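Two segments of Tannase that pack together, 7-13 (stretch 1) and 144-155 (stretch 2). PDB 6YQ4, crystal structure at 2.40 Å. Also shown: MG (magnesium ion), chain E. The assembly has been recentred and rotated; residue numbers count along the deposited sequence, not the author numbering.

Stretch 1, residues 7-13: DLKFNPD
Stretch 2 (144-155) RYLYLNDEVMPG

An irregular segment, extended from Lys9 to Asn11, is held against the end of a helix and the metal-binding loop that follows it, by one asparagine that pairs with its backbone and by a phenylalanine set among apolar side chains. Touching residues are at least 135 apart in sequence, yet both stretches run in the same sense across the contact: Leu8 faces Tyr145 (CA to CA 7.2 Å), Phe10 faces Asn149 (6.1 Å) and Pro12 faces Met153 (6.9 Å). Together they bury 505 Å².

Stretch 2 is helical from 144 to 148, and Asn149 is the first residue to leave helical angles, at phi/psi -105/16. Its side chain (chi1 m, -68°; chi2 -74°) points toward stretch 1 and reads the backbone there with both ends of its amide: Asn149 ND2 donates to Leu8 O at 3.1 Å and 164°, while Phe10 N donates to Asn149 OD1 at 2.7 Å and 147°. Asn149 ND2 also donates to Tyr145 O at 3.0 Å, which ties the amide back to its own helix. This arrangement uses backbone groups of Leu8 and Phe10. The CA-to-CB bond of Lys9, between them, points away, but its side chain comes back along stretch 2 (chi1 -99°, off; then m, t, m), with Lys9 CD 3.0 Å from Asn149 OD1 and Lys9 NZ 3.8 Å from Leu148 O.

The backbone of stretch 1 moves from Leu8 (-108/4) to extended angles at Lys9 (-85/143), Phe10 (-84/131) and Asn11 (-103/103), then leaves extended angles at Pro12 (-66/-5). This alternation points Phe10 toward stretch 2 and Asn11 away. Phe10, chi1 t (170°) and chi2 84°, is the residue of stretch 1 most covered by stretch 2, at 105 Å². Met153, t, t, m, reaches over one face of its ring: Met153 CE sits 3.7 Å from the Phe10 ring centroid, 23° off the normal, a CH-pi contact. Tyr145 OH and Val152 CG1 lie at the ring edge, the latter 4.4 Å from Phe10 CD2.

At the N-terminal side, the CA-to-CB bond of Leu8 (m, t) points sideways, with Leu8 CD2 4.1 Å from Tyr145 CD1; Tyr145 is t, chi2 97°. At the other end, Pro12 CG meets Val152 CG2 at 3.8 Å, with Val152 in the p rotamer.

Behind this surface, a magnesium ion, MG, gathers Asp150 O (2.5 Å), Asp150 OD2 (2.4 Å), Met153 O (2.3 Å) and Gly155 O (2.1 Å). Gly155, at 99/-175, occupies angles that call for glycine. Met153 thus binds the metal through its backbone O and meets Phe10 with its side chain.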

# COMPACT_ATOMS: atom_id res chain seq x y z
N ASP A 7 15.45 -25.66 7.12
CA ASP A 7 15.79 -25.17 8.45
C ASP A 7 15.74 -23.65 8.48
O ASP A 7 16.19 -22.97 7.54
CB ASP A 7 17.17 -25.67 8.85
CG ASP A 7 17.73 -24.93 10.04
OD1 ASP A 7 17.30 -25.23 11.18
OD2 ASP A 7 18.58 -24.05 9.83
N LEU A 8 15.19 -23.10 9.57
CA LEU A 8 14.83 -21.69 9.64
C LEU A 8 15.73 -20.84 10.52
O LEU A 8 15.45 -19.65 10.69
CB LEU A 8 13.39 -21.52 10.12
CG LEU A 8 12.32 -21.74 9.05
CD1 LEU A 8 10.99 -21.16 9.49
CD2 LEU A 8 12.77 -21.19 7.68
N LYS A 9 16.80 -21.39 11.11
CA LYS A 9 17.63 -20.56 11.97
C LYS A 9 18.65 -19.78 11.16
O LYS A 9 19.20 -20.28 10.16
CB LYS A 9 18.31 -21.38 13.08
CG LYS A 9 17.54 -21.26 14.43
CD LYS A 9 17.74 -19.87 15.10
CE LYS A 9 17.23 -19.78 16.54
NZ LYS A 9 15.94 -20.48 16.78
N PHE A 10 18.89 -18.56 11.59
CA PHE A 10 19.73 -17.61 10.89
C PHE A 10 21.19 -17.85 11.24
O PHE A 10 21.56 -17.95 12.41
CB PHE A 10 19.30 -16.19 11.28
CG PHE A 10 20.22 -15.11 10.82
CD1 PHE A 10 20.11 -14.60 9.54
CD2 PHE A 10 21.16 -14.58 11.69
CE1 PHE A 10 20.95 -13.58 9.13
CE2 PHE A 10 21.99 -13.57 11.29
CZ PHE A 10 21.90 -13.06 10.00
N ASN A 11 22.02 -17.92 10.21
CA ASN A 11 23.44 -18.18 10.39
C ASN A 11 24.23 -16.89 10.22
O ASN A 11 24.44 -16.44 9.09
CB ASN A 11 23.91 -19.23 9.38
CG ASN A 11 25.20 -19.86 9.79
OD1 ASN A 11 26.10 -19.18 10.28
ND2 ASN A 11 25.31 -21.16 9.60
N PRO A 12 24.68 -16.26 11.31
CA PRO A 12 25.44 -15.00 11.18
C PRO A 12 26.78 -15.16 10.49
O PRO A 12 27.46 -14.16 10.24
CB PRO A 12 25.63 -14.54 12.64
CG PRO A 12 24.66 -15.35 13.45
CD PRO A 12 24.51 -16.65 12.71
N ASP A 13 27.19 -16.39 10.18
CA ASP A 13 28.47 -16.65 9.53
C ASP A 13 28.37 -16.78 8.02
O ASP A 13 29.41 -16.74 7.35
CB ASP A 13 29.11 -17.92 10.12
CG ASP A 13 29.61 -17.71 11.53
OD1 ASP A 13 29.94 -18.72 12.21
OD2 ASP A 13 29.68 -16.54 11.96
N ARG A 144 7.63 -13.41 11.16
CA ARG A 144 7.76 -14.47 12.14
C ARG A 144 9.18 -15.04 12.15
O ARG A 144 9.74 -15.31 13.22
CB ARG A 144 6.72 -15.56 11.86
CG ARG A 144 5.31 -15.01 11.97
CD ARG A 144 4.25 -16.06 11.78
NE ARG A 144 2.94 -15.61 12.25
CZ ARG A 144 2.37 -16.03 13.37
NH1 ARG A 144 2.98 -16.92 14.15
NH2 ARG A 144 1.18 -15.57 13.71
N TYR A 145 9.78 -15.18 10.97
CA TYR A 145 11.18 -15.55 10.85
C TYR A 145 12.08 -14.56 11.59
O TYR A 145 13.01 -14.96 12.29
CB TYR A 145 11.58 -15.62 9.37
CG TYR A 145 13.03 -15.96 9.13
CD1 TYR A 145 13.42 -17.27 8.85
CD2 TYR A 145 14.00 -14.96 9.16
CE1 TYR A 145 14.74 -17.58 8.63
CE2 TYR A 145 15.33 -15.26 8.94
CZ TYR A 145 15.69 -16.58 8.67
OH TYR A 145 17.02 -16.88 8.46
N LEU A 146 11.82 -13.26 11.42
CA LEU A 146 12.60 -12.25 12.14
C LEU A 146 12.51 -12.43 13.65
O LEU A 146 13.53 -12.33 14.34
CB LEU A 146 12.15 -10.86 11.75
CG LEU A 146 12.38 -10.49 10.29
CD1 LEU A 146 12.07 -9.02 10.08
CD2 LEU A 146 13.80 -10.81 9.90
N TYR A 147 11.30 -12.68 14.18
CA TYR A 147 11.15 -12.86 15.63
C TYR A 147 11.85 -14.12 16.11
O TYR A 147 12.54 -14.10 17.13
CB TYR A 147 9.67 -12.89 16.02
CG TYR A 147 9.07 -11.51 16.19
CD1 TYR A 147 9.45 -10.69 17.25
CD2 TYR A 147 8.14 -11.02 15.28
CE1 TYR A 147 8.91 -9.41 17.41
CE2 TYR A 147 7.59 -9.75 15.43
CZ TYR A 147 7.98 -8.95 16.49
OH TYR A 147 7.43 -7.69 16.62
N LEU A 148 11.67 -15.23 15.39
CA LEU A 148 12.30 -16.50 15.76
C LEU A 148 13.81 -16.37 15.88
O LEU A 148 14.42 -17.04 16.73
CB LEU A 148 11.93 -17.58 14.74
CG LEU A 148 12.40 -18.99 15.11
CD1 LEU A 148 11.24 -19.96 15.25
CD2 LEU A 148 13.37 -19.50 14.07
N ASN A 149 14.43 -15.53 15.06
CA ASN A 149 15.88 -15.38 15.04
C ASN A 149 16.35 -14.10 15.70
O ASN A 149 17.49 -13.70 15.47
CB ASN A 149 16.40 -15.40 13.61
CG ASN A 149 16.25 -16.73 12.96
OD1 ASN A 149 16.99 -17.66 13.27
ND2 ASN A 149 15.31 -16.83 12.05
N ASP A 150 15.49 -13.44 16.48
CA ASP A 150 15.88 -12.15 17.06
C ASP A 150 17.11 -12.29 17.95
O ASP A 150 18.02 -11.46 17.88
CB ASP A 150 14.70 -11.57 17.86
CG ASP A 150 14.91 -10.10 18.22
OD1 ASP A 150 14.16 -9.59 19.09
OD2 ASP A 150 15.82 -9.46 17.65
N GLU A 151 17.17 -13.36 18.75
CA GLU A 151 18.23 -13.44 19.76
C GLU A 151 19.59 -13.64 19.13
O GLU A 151 20.60 -13.25 19.71
CB GLU A 151 17.92 -14.55 20.75
CG GLU A 151 16.69 -14.23 21.61
CD GLU A 151 16.34 -15.34 22.59
OE1 GLU A 151 16.99 -16.42 22.55
OE2 GLU A 151 15.42 -15.13 23.42
N VAL A 152 19.64 -14.22 17.93
CA VAL A 152 20.92 -14.44 17.29
C VAL A 152 21.20 -13.43 16.17
O VAL A 152 22.37 -13.25 15.79
CB VAL A 152 21.00 -15.90 16.77
CG1 VAL A 152 20.00 -16.13 15.64
CG2 VAL A 152 22.42 -16.25 16.37
N MET A 153 20.18 -12.74 15.67
CA MET A 153 20.36 -11.77 14.59
C MET A 153 20.52 -10.37 15.16
O MET A 153 19.79 -9.98 16.08
CB MET A 153 19.18 -11.80 13.62
CG MET A 153 19.26 -10.80 12.46
SD MET A 153 17.87 -10.88 11.29
CE MET A 153 17.71 -12.66 11.16
N PRO A 154 21.48 -9.59 14.65
CA PRO A 154 21.60 -8.20 15.10
C PRO A 154 20.32 -7.42 14.86
O PRO A 154 19.53 -7.72 13.96
CB PRO A 154 22.77 -7.65 14.25
CG PRO A 154 23.61 -8.86 13.96
CD PRO A 154 22.62 -10.01 13.82
N GLY A 155 20.11 -6.41 15.69
CA GLY A 155 18.90 -5.61 15.62
C GLY A 155 17.87 -6.03 16.64
O GLY A 155 18.08 -6.90 17.48
MG MG E . 18.19 -9.00 17.38